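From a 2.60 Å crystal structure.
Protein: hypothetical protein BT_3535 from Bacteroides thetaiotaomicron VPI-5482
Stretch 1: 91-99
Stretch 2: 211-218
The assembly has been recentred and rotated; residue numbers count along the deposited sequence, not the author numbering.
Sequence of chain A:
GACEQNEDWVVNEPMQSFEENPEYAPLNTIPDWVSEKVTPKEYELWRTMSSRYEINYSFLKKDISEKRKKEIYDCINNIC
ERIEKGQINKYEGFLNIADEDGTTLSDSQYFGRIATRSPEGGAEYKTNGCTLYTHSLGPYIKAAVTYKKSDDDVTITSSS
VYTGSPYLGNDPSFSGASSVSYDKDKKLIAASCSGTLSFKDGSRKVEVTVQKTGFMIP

Stretch 1 (91-99) YEGFLNIAD
Stretch 2 (211-218) QKTGFMIP

Two strands from distant parts of one chain lie side by side and run the same way, their N-to-C directions only 25° apart (signed crossing angle -25°) and their axes 4.4 Å apart at closest approach. The register is simple: F94 pairs with G214, L95 with F215, N96 with M216 and I97 with I217, with CA-CA distances of 4.4, 4.6, 4.8 and 4.8 Å in that order. The paired residues have extended backbones, from phi/psi -81/161 at F94 and -140/131 at L95 to -121/153 at N96 and -115/115 at I97, facing -122/142 at G214, -111/151 at F215, -136/127 at M216 and -77/112 at I217.

Parallel pairing lets F94 and N96 each bond through both N and O to two residues offset along the neighbouring strand. F94 N donates to T213 O at 3.2 Å, and F94 O accepts from F215 N at 2.8 Å. N96 repeats the pattern, its N donating to F215 O at 2.9 Å and its O accepting from I217 N at 2.9 Å. The ladder closes with A98 N donating to I217 O at 3.2 Å. The N-H...O angles lie between 152° and 164°. Between these bonds, L95 CA sits 3.3 Å from F215 O and M216 CA 3.3 Å from N96 O, both as CA-H...O contacts.

G93, at phi/psi 151/-155, marks the entry to the ladder. Its CA makes a CA-H...O contact with T213 O at 3.5 Å; a CB here would point toward the other strand and stand 2.2 Å from that same T213 O, a clash. These backbone angles would also jam a CB against the preceding carbonyl, so they call for glycine on their own.

One face of the sheet carries L95, I97, F215 and I217. L95 (chi1 t, chi2 p) brings CD1 to 3.7 Å from F215 CB and 4.4 Å from I217 CG1, spanning two residues of the opposing strand. I97 (m, m) meets I217 (m, t) tip to tip, CD1 to CD1 at 3.4 Å. F215, with chi1 m and chi2 88°, lays its ring back along the start of the first stretch: E92 O approaches the ring edge, 3.5 Å from F215 CE1, while E92 OE1 lies 3.7 Å from F215 CZ. E92 holds chi1 and chi2 at m, and its OE1 is hydrogen-bonded elsewhere in the structure.

The other face carries F94, N96 and M216, with G214 bare. F94 (chi1 m, chi2 -70°) extends back beside K212, whose CD lies at the ring edge, 3.8 Å from F94 CE2. K212 starts at chi1 m, has chi2 and chi3 between wells at -124° and 133°, and ends with chi4 t. N96 CB and selenomethionine M216 CG pack at 4.2 Å; N96 has chi1 m and chi2 -26°, and M216 runs m, t, m.

The rule to be read here is a regular backbone ladder that fixes register, with aliphatic packing concentrated on one face.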

# COMPACT_ATOMS: atom_id res chain seq x y z
N TYR A 91 -7.28 10.40 -6.28
CA TYR A 91 -7.02 9.12 -5.61
C TYR A 91 -5.68 8.59 -6.06
O TYR A 91 -5.44 8.49 -7.25
CB TYR A 91 -8.07 8.09 -5.99
CG TYR A 91 -7.76 6.72 -5.43
CD1 TYR A 91 -7.91 6.44 -4.08
CD2 TYR A 91 -7.30 5.70 -6.25
CE1 TYR A 91 -7.62 5.20 -3.58
CE2 TYR A 91 -7.00 4.46 -5.76
CZ TYR A 91 -7.18 4.20 -4.42
OH TYR A 91 -6.89 2.95 -3.92
N GLU A 92 -4.83 8.22 -5.10
CA GLU A 92 -3.44 7.78 -5.34
C GLU A 92 -3.31 6.26 -5.40
O GLU A 92 -2.75 5.71 -6.35
CB GLU A 92 -2.55 8.26 -4.18
CG GLU A 92 -2.16 9.71 -4.26
CD GLU A 92 -0.98 9.91 -5.16
OE1 GLU A 92 0.18 9.73 -4.70
OE2 GLU A 92 -1.23 10.24 -6.33
N GLY A 93 -3.80 5.60 -4.35
CA GLY A 93 -3.75 4.15 -4.22
C GLY A 93 -3.69 3.76 -2.76
O GLY A 93 -4.10 4.51 -1.89
N PHE A 94 -3.14 2.58 -2.48
CA PHE A 94 -2.96 2.12 -1.11
C PHE A 94 -1.71 2.72 -0.47
O PHE A 94 -0.85 3.25 -1.20
CB PHE A 94 -2.87 0.62 -1.11
CG PHE A 94 -4.06 -0.04 -1.74
CD1 PHE A 94 -5.29 -0.01 -1.11
CD2 PHE A 94 -3.95 -0.69 -2.96
CE1 PHE A 94 -6.40 -0.61 -1.67
CE2 PHE A 94 -5.07 -1.32 -3.54
CZ PHE A 94 -6.30 -1.28 -2.89
N LEU A 95 -1.64 2.69 0.87
CA LEU A 95 -0.48 3.16 1.64
C LEU A 95 -0.18 2.24 2.82
O LEU A 95 -1.10 1.87 3.55
CB LEU A 95 -0.71 4.58 2.15
CG LEU A 95 0.45 5.29 2.86
CD1 LEU A 95 1.59 5.51 1.89
CD2 LEU A 95 -0.01 6.63 3.50
N ASN A 96 1.08 1.83 2.97
CA ASN A 96 1.59 1.08 4.13
C ASN A 96 2.69 1.89 4.73
O ASN A 96 3.38 2.63 4.03
CB ASN A 96 2.32 -0.20 3.75
CG ASN A 96 1.41 -1.25 3.26
OD1 ASN A 96 0.24 -1.30 3.61
ND2 ASN A 96 1.94 -2.12 2.45
N ILE A 97 2.89 1.69 6.03
CA ILE A 97 3.95 2.34 6.76
C ILE A 97 4.85 1.20 7.19
O ILE A 97 4.43 0.31 7.94
CB ILE A 97 3.38 3.08 7.96
CG1 ILE A 97 2.08 3.81 7.57
CG2 ILE A 97 4.45 4.02 8.54
CD1 ILE A 97 2.23 4.87 6.55
N ALA A 98 6.08 1.19 6.68
CA ALA A 98 7.02 0.11 6.98
C ALA A 98 7.38 0.17 8.46
O ALA A 98 7.29 1.22 9.10
CB ALA A 98 8.26 0.23 6.14
N ASP A 99 7.78 -0.98 8.99
CA ASP A 99 8.25 -1.06 10.37
C ASP A 99 9.62 -0.39 10.49
O ASP A 99 10.26 -0.04 9.49
CB ASP A 99 8.37 -2.51 10.81
CG ASP A 99 7.03 -3.16 11.07
OD1 ASP A 99 6.21 -2.59 11.83
OD2 ASP A 99 6.80 -4.26 10.54
N GLN A 211 -4.85 -3.50 -12.53
CA GLN A 211 -3.95 -2.35 -12.61
C GLN A 211 -4.07 -1.61 -11.28
O GLN A 211 -5.07 -0.94 -11.06
CB GLN A 211 -4.34 -1.45 -13.77
CG GLN A 211 -4.20 -2.09 -15.11
CD GLN A 211 -4.73 -1.19 -16.23
OE1 GLN A 211 -5.90 -1.11 -16.48
NE2 GLN A 211 -3.84 -0.53 -16.89
N LYS A 212 -3.05 -1.73 -10.42
CA LYS A 212 -3.08 -1.13 -9.08
C LYS A 212 -1.75 -0.55 -8.64
O LYS A 212 -0.72 -0.94 -9.14
CB LYS A 212 -3.53 -2.17 -8.04
CG LYS A 212 -4.93 -2.67 -8.29
CD LYS A 212 -5.84 -2.48 -7.12
CE LYS A 212 -7.13 -1.89 -7.57
NZ LYS A 212 -8.07 -1.66 -6.47
N THR A 213 -1.80 0.38 -7.68
CA THR A 213 -0.59 1.00 -7.15
C THR A 213 -0.68 1.09 -5.63
O THR A 213 -1.68 1.51 -5.07
CB THR A 213 -0.35 2.39 -7.75
OG1 THR A 213 -0.14 2.27 -9.16
CG2 THR A 213 0.88 3.06 -7.15
N GLY A 214 0.38 0.67 -4.97
CA GLY A 214 0.50 0.77 -3.55
C GLY A 214 1.73 1.58 -3.21
O GLY A 214 2.78 1.46 -3.87
N PHE A 215 1.60 2.40 -2.17
CA PHE A 215 2.66 3.25 -1.69
C PHE A 215 3.16 2.79 -0.34
O PHE A 215 2.42 2.21 0.45
CB PHE A 215 2.19 4.71 -1.63
CG PHE A 215 1.93 5.32 -2.99
CD1 PHE A 215 0.71 5.20 -3.59
CD2 PHE A 215 2.96 5.96 -3.68
CE1 PHE A 215 0.47 5.76 -4.86
CE2 PHE A 215 2.75 6.51 -4.94
CZ PHE A 215 1.49 6.41 -5.53
N MSE A 216 4.43 3.06 -0.07
CA MSE A 216 5.05 2.63 1.16
C MSE A 216 5.90 3.75 1.76
O MSE A 216 6.74 4.35 1.06
CB MSE A 216 5.89 1.40 0.87
CG MSE A 216 5.07 0.20 0.54
SE MSE A 216 6.13 -1.27 -0.09
CE MSE A 216 6.32 -0.83 -1.96
N ILE A 217 5.67 4.08 3.03
CA ILE A 217 6.58 4.99 3.73
C ILE A 217 7.80 4.15 4.06
O ILE A 217 7.72 3.23 4.88
CB ILE A 217 6.00 5.62 5.02
CG1 ILE A 217 4.78 6.49 4.71
CG2 ILE A 217 7.09 6.48 5.71
CD1 ILE A 217 4.33 7.40 5.88
N PRO A 218 8.94 4.44 3.42
CA PRO A 218 10.15 3.65 3.63
C PRO A 218 10.63 3.71 5.07
O PRO A 218 10.53 4.79 5.66
CB PRO A 218 11.19 4.30 2.71
CG PRO A 218 10.58 5.54 2.18
CD PRO A 218 9.18 5.66 2.64
OXT PRO A 218 11.13 2.74 5.64